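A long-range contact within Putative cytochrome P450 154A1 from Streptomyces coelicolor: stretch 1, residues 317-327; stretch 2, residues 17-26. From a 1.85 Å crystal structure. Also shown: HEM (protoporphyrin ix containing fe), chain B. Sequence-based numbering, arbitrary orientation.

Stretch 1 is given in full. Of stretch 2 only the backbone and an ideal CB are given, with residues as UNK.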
# COMPACT_ATOMS: atom_id res chain seq x y z
N ALA A 317 10.31 -0.65 -8.69
CA ALA A 317 9.68 0.65 -8.86
C ALA A 317 9.77 1.41 -7.54
O ALA A 317 9.20 0.98 -6.54
CB ALA A 317 8.21 0.48 -9.27
N SER A 318 10.51 2.52 -7.54
CA SER A 318 10.68 3.33 -6.33
C SER A 318 9.77 4.55 -6.42
O SER A 318 10.20 5.67 -6.71
CB SER A 318 12.15 3.74 -6.20
OG SER A 318 12.96 2.59 -5.96
N TYR A 319 8.49 4.31 -6.16
CA TYR A 319 7.44 5.32 -6.20
C TYR A 319 7.58 6.57 -5.35
O TYR A 319 7.33 7.68 -5.83
CB TYR A 319 6.11 4.65 -5.89
CG TYR A 319 5.70 3.62 -6.92
CD1 TYR A 319 5.09 2.43 -6.54
CD2 TYR A 319 5.90 3.85 -8.28
CE1 TYR A 319 4.68 1.49 -7.49
CE2 TYR A 319 5.49 2.93 -9.24
CZ TYR A 319 4.88 1.75 -8.84
OH TYR A 319 4.47 0.83 -9.78
N ALA A 320 7.96 6.40 -4.09
CA ALA A 320 8.12 7.53 -3.18
C ALA A 320 9.16 8.52 -3.71
O ALA A 320 8.91 9.72 -3.74
CB ALA A 320 8.51 7.05 -1.79
N ALA A 321 10.31 8.00 -4.13
CA ALA A 321 11.38 8.85 -4.65
C ALA A 321 10.95 9.50 -5.97
O ALA A 321 11.27 10.66 -6.23
CB ALA A 321 12.65 8.03 -4.86
N ALA A 322 10.24 8.74 -6.79
CA ALA A 322 9.77 9.23 -8.08
C ALA A 322 8.75 10.36 -7.92
O ALA A 322 8.74 11.31 -8.71
CB ALA A 322 9.16 8.09 -8.89
N ASN A 323 7.89 10.25 -6.91
CA ASN A 323 6.87 11.27 -6.68
C ASN A 323 7.50 12.62 -6.35
O ASN A 323 6.84 13.65 -6.44
CB ASN A 323 5.95 10.87 -5.53
CG ASN A 323 4.93 9.81 -5.92
OD1 ASN A 323 4.78 9.47 -7.10
ND2 ASN A 323 4.21 9.29 -4.93
N ARG A 324 8.77 12.61 -5.96
CA ARG A 324 9.49 13.84 -5.61
C ARG A 324 10.56 14.21 -6.63
O ARG A 324 11.44 15.02 -6.34
CB ARG A 324 10.12 13.70 -4.22
CG ARG A 324 9.11 13.73 -3.07
CD ARG A 324 9.69 13.07 -1.82
NE ARG A 324 8.83 13.16 -0.64
CZ ARG A 324 9.04 13.99 0.38
NH1 ARG A 324 10.09 14.80 0.36
NH2 ARG A 324 8.24 13.98 1.44
N HIS A 325 10.49 13.61 -7.82
CA HIS A 325 11.46 13.89 -8.87
C HIS A 325 11.30 15.34 -9.31
O HIS A 325 10.21 15.78 -9.67
CB HIS A 325 11.24 12.93 -10.04
CG HIS A 325 12.37 12.89 -11.01
ND1 HIS A 325 12.63 13.91 -11.91
CD2 HIS A 325 13.33 11.96 -11.23
CE1 HIS A 325 13.69 13.60 -12.63
NE2 HIS A 325 14.13 12.42 -12.24
N PRO A 326 12.40 16.12 -9.28
CA PRO A 326 12.42 17.54 -9.65
C PRO A 326 11.97 17.93 -11.05
O PRO A 326 11.66 19.11 -11.28
CB PRO A 326 13.86 17.95 -9.35
CG PRO A 326 14.63 16.70 -9.61
CD PRO A 326 13.76 15.64 -8.97
N ASP A 327 11.94 16.99 -11.99
CA ASP A 327 11.50 17.34 -13.34
C ASP A 327 10.00 17.09 -13.46
O ASP A 327 9.38 17.45 -14.46
CB ASP A 327 12.26 16.52 -14.39
CG ASP A 327 13.33 17.34 -15.11
OD1 ASP A 327 13.96 18.19 -14.44
OD2 ASP A 327 13.55 17.13 -16.32
N UNK A 17 13.80 7.41 5.09
CA UNK A 17 13.40 7.39 3.69
C UNK A 17 13.62 8.69 2.93
O UNK A 17 13.81 8.66 1.71
CB UNK A 17 11.92 7.02 3.60
N UNK A 18 13.59 9.83 3.62
CA UNK A 18 13.80 11.11 2.94
C UNK A 18 15.22 11.17 2.39
O UNK A 18 15.44 11.62 1.26
CB UNK A 18 13.54 12.28 3.89
N UNK A 19 16.19 10.75 3.19
CA UNK A 19 17.57 10.78 2.73
C UNK A 19 17.70 9.73 1.64
O UNK A 19 18.40 9.93 0.64
CB UNK A 19 18.56 10.53 3.87
N UNK A 20 17.01 8.61 1.82
CA UNK A 20 17.05 7.54 0.83
C UNK A 20 16.59 8.05 -0.54
O UNK A 20 17.16 7.70 -1.57
CB UNK A 20 16.18 6.37 1.28
N UNK A 21 15.55 8.88 -0.55
CA UNK A 21 15.04 9.42 -1.82
C UNK A 21 16.17 10.14 -2.56
O UNK A 21 16.38 9.93 -3.75
CB UNK A 21 13.87 10.37 -1.58
N UNK A 22 16.87 11.00 -1.84
CA UNK A 22 17.97 11.76 -2.42
C UNK A 22 19.11 10.88 -2.90
O UNK A 22 19.63 11.06 -3.99
CB UNK A 22 18.50 12.77 -1.40
N UNK A 23 19.49 9.91 -2.07
CA UNK A 23 20.57 9.00 -2.42
C UNK A 23 20.25 8.23 -3.70
O UNK A 23 21.11 8.07 -4.57
CB UNK A 23 20.84 8.03 -1.27
N UNK A 24 19.02 7.75 -3.81
CA UNK A 24 18.63 7.00 -5.00
C UNK A 24 18.61 7.89 -6.23
O UNK A 24 19.15 7.53 -7.28
CB UNK A 24 17.26 6.36 -4.80
N UNK A 25 17.98 9.06 -6.12
CA UNK A 25 17.92 9.96 -7.27
C UNK A 25 19.30 10.49 -7.68
O UNK A 25 19.47 11.00 -8.79
CB UNK A 25 16.99 11.13 -6.96
N UNK A 26 20.27 10.36 -6.79
CA UNK A 26 21.63 10.82 -7.05
C UNK A 26 22.24 9.96 -8.17
O UNK A 26 23.17 10.38 -8.86
CB UNK A 26 22.48 10.75 -5.78
CHA HEM B . -1.64 -3.05 -6.23
CHB HEM B . -5.73 -3.75 -3.78
CHC HEM B . -4.82 0.18 -1.13
CHD HEM B . -0.74 0.85 -3.57
C1A HEM B . -2.84 -3.59 -5.83
C2A HEM B . -3.47 -4.78 -6.38
C3A HEM B . -4.61 -4.98 -5.69
C4A HEM B . -4.72 -3.92 -4.70
CMA HEM B . -5.64 -6.11 -5.88
CAA HEM B . -2.89 -5.62 -7.53
CBA HEM B . -3.27 -5.01 -8.90
CGA HEM B . -2.74 -5.75 -10.12
O1A HEM B . -1.58 -6.28 -10.00
O2A HEM B . -3.44 -5.79 -11.13
C1B HEM B . -5.84 -2.75 -2.85
C2B HEM B . -6.93 -2.64 -1.90
C3B HEM B . -6.68 -1.53 -1.14
C4B HEM B . -5.45 -0.96 -1.62
CMB HEM B . -8.12 -3.62 -1.81
CAB HEM B . -7.51 -0.94 0.01
CBB HEM B . -8.90 -0.42 -0.40
C1C HEM B . -3.62 0.72 -1.58
C2C HEM B . -2.99 1.92 -1.02
C3C HEM B . -1.84 2.11 -1.70
C4C HEM B . -1.75 1.04 -2.67
CMC HEM B . -3.62 2.75 0.15
CAC HEM B . -0.74 3.20 -1.56
CBC HEM B . -1.21 4.65 -1.46
C1D HEM B . -0.61 -0.14 -4.50
C2D HEM B . 0.50 -0.30 -5.41
C3D HEM B . 0.25 -1.40 -6.16
C4D HEM B . -1.02 -1.92 -5.72
CMD HEM B . 1.72 0.63 -5.47
CAD HEM B . 1.18 -1.99 -7.24
CBD HEM B . 1.33 -1.22 -8.55
CGD HEM B . 2.34 -1.98 -9.39
O1D HEM B . 3.46 -1.49 -9.56
O2D HEM B . 1.97 -3.10 -9.82
NA HEM B . -3.62 -3.09 -4.82
NB HEM B . -4.94 -1.71 -2.65
NC HEM B . -2.85 0.20 -2.59
ND HEM B . -1.54 -1.15 -4.69
FE HEM B . -3.23 -1.43 -3.70

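Backbone angles from position 17 to position 25 stay near -60/-40, with psi shallower at 17 (-27) and 25 (-16), and the i to i+4 bonds confirm a helix; such angles exclude little, though proline is disfavoured within the helix because its nitrogen cannot donate and its ring crowds the turn before it. The choice at each position therefore rests on the direction of CA-to-CB and on what stretch 1 offers. The CA atoms of Ala321 and position 21 are the nearest across the stretches, 4.7 Å apart.

Position 17 points sideways, with nothing of stretch 1 within 5.5 Å of its ideal CB. Many polar or medium-sized side chains would suit it. It is His17, chi1 p, whose side chain makes no contact with stretch 1 and bonds through NE2 elsewhere in the structure.

Position 18 also points sideways, and only a side chain of some length could reach the guanidinium of Arg324. An acidic, amide or aromatic group would be reasonable there. The residue is His18, chi1 m; its ring bends back until it approaches Arg324 NH2 obliquely.

Position 19 is out of reach of stretch 1, so the contact sets no preference; it is Thr19. Position 20 points sideways into open space, and a flexible polar chain is as plausible as any. Glu20 occupies it, chi1 and chi2 both t, its side chain making no contact with stretch 1.

Position 21 points toward stretch 1. Its ideal CB lies 4.2 Å from Ala321 CB, 5.0 Å from Arg324 CD and 5.4 Å from Ala320 O. The small alanines leave room for something flat, while the aliphatic part of Arg324 borders the site; an imidazole, another planar group or a modest aliphatic chain could fit. His21 takes it with chi1 m. Ala320 CB is 3.3 Å from His21 CE1, and Arg324 CD is 3.6 Å from His21 CD2. Ala321 CA stands 4.2 Å from the centroid of the His21 ring, 29° off the normal, an off-centre CH-pi contact.

Position 22 points away and would accept almost any polar residue. Arg22 has its side-chain end nearer, but still short of contact. Position 23, out of reach, is equally unconstrained; it is Thr23.

Position 24 points toward stretch 1, its ideal CB 4.9 Å from Ala321 CB. With a methyl beside it, leucine, isoleucine, valine or methionine would suit. Leu24, chi1 m and chi2 t, brings CD1 to 4.2 Å from Ser318 OG.

Position 25 points toward stretch 1, but its ideal CB has nothing within 5.5 Å, so filling the gap requires length. The carbonyls of Ala321 and Arg324 offer acceptors, favouring lysine, arginine or glutamine. Arg25 folds at chi3 (m) and donates from NH1 to Ala321 O at 3.0 Å, 138° at the hydrogen. That oxygen lies near the guanidinium plane, whereas Arg324 O lies over one face, 3.5 Å from Arg25 CZ. Pro326 CD packs 3.7 Å from Arg25 NE.

Position 26 is out of reach, so the contact sets no preference, and a polar residue would do; it is Glu26, extended through chi2.

Stretch 2 17-26: HHTEHRTLRE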
# COMPACT_ATOMS: atom_id res chain seq x y z
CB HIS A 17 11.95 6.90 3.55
CG HIS A 17 10.92 7.89 3.99
ND1 HIS A 17 10.84 8.36 5.29
CD2 HIS A 17 9.89 8.46 3.32
CE1 HIS A 17 9.80 9.18 5.39
NE2 HIS A 17 9.21 9.26 4.21
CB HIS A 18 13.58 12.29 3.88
CG HIS A 18 12.15 12.47 4.30
ND1 HIS A 18 11.09 12.27 3.44
CD2 HIS A 18 11.61 12.86 5.48
CE1 HIS A 18 9.96 12.53 4.07
NE2 HIS A 18 10.25 12.90 5.31
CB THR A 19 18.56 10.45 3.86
OG1 THR A 19 18.51 11.49 4.84
CG2 THR A 19 19.98 10.33 3.31
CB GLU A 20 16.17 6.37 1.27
CG GLU A 20 16.10 5.24 0.24
CD GLU A 20 15.24 4.08 0.71
OE1 GLU A 20 15.79 3.14 1.34
OE2 GLU A 20 14.02 4.12 0.46
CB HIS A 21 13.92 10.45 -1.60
CG HIS A 21 12.69 9.90 -0.95
ND1 HIS A 21 12.35 8.57 -1.00
CD2 HIS A 21 11.70 10.53 -0.28
CE1 HIS A 21 11.20 8.39 -0.37
NE2 HIS A 21 10.78 9.57 0.07
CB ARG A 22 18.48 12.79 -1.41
CG ARG A 22 17.39 13.67 -0.86
CD ARG A 22 17.94 14.75 0.07
NE ARG A 22 16.86 15.50 0.70
CZ ARG A 22 15.88 16.11 0.03
NH1 ARG A 22 15.84 16.06 -1.29
NH2 ARG A 22 14.94 16.77 0.70
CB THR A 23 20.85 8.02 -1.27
OG1 THR A 23 21.13 8.77 -0.08
CG2 THR A 23 22.04 7.13 -1.60
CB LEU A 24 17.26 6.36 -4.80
CG LEU A 24 17.19 5.10 -3.93
CD1 LEU A 24 15.73 4.76 -3.61
CD2 LEU A 24 17.88 3.95 -4.66
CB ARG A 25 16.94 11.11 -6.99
CG ARG A 25 15.46 10.68 -7.01
CD ARG A 25 14.56 11.84 -7.42
NE ARG A 25 14.84 13.01 -6.59
CZ ARG A 25 14.29 13.25 -5.41
NH1 ARG A 25 13.38 12.42 -4.91
NH2 ARG A 25 14.67 14.31 -4.71
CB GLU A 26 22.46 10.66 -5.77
CG GLU A 26 23.88 11.14 -5.82
CD GLU A 26 24.60 10.93 -4.50
OE1 GLU A 26 23.99 11.20 -3.44
OE2 GLU A 26 25.77 10.49 -4.52
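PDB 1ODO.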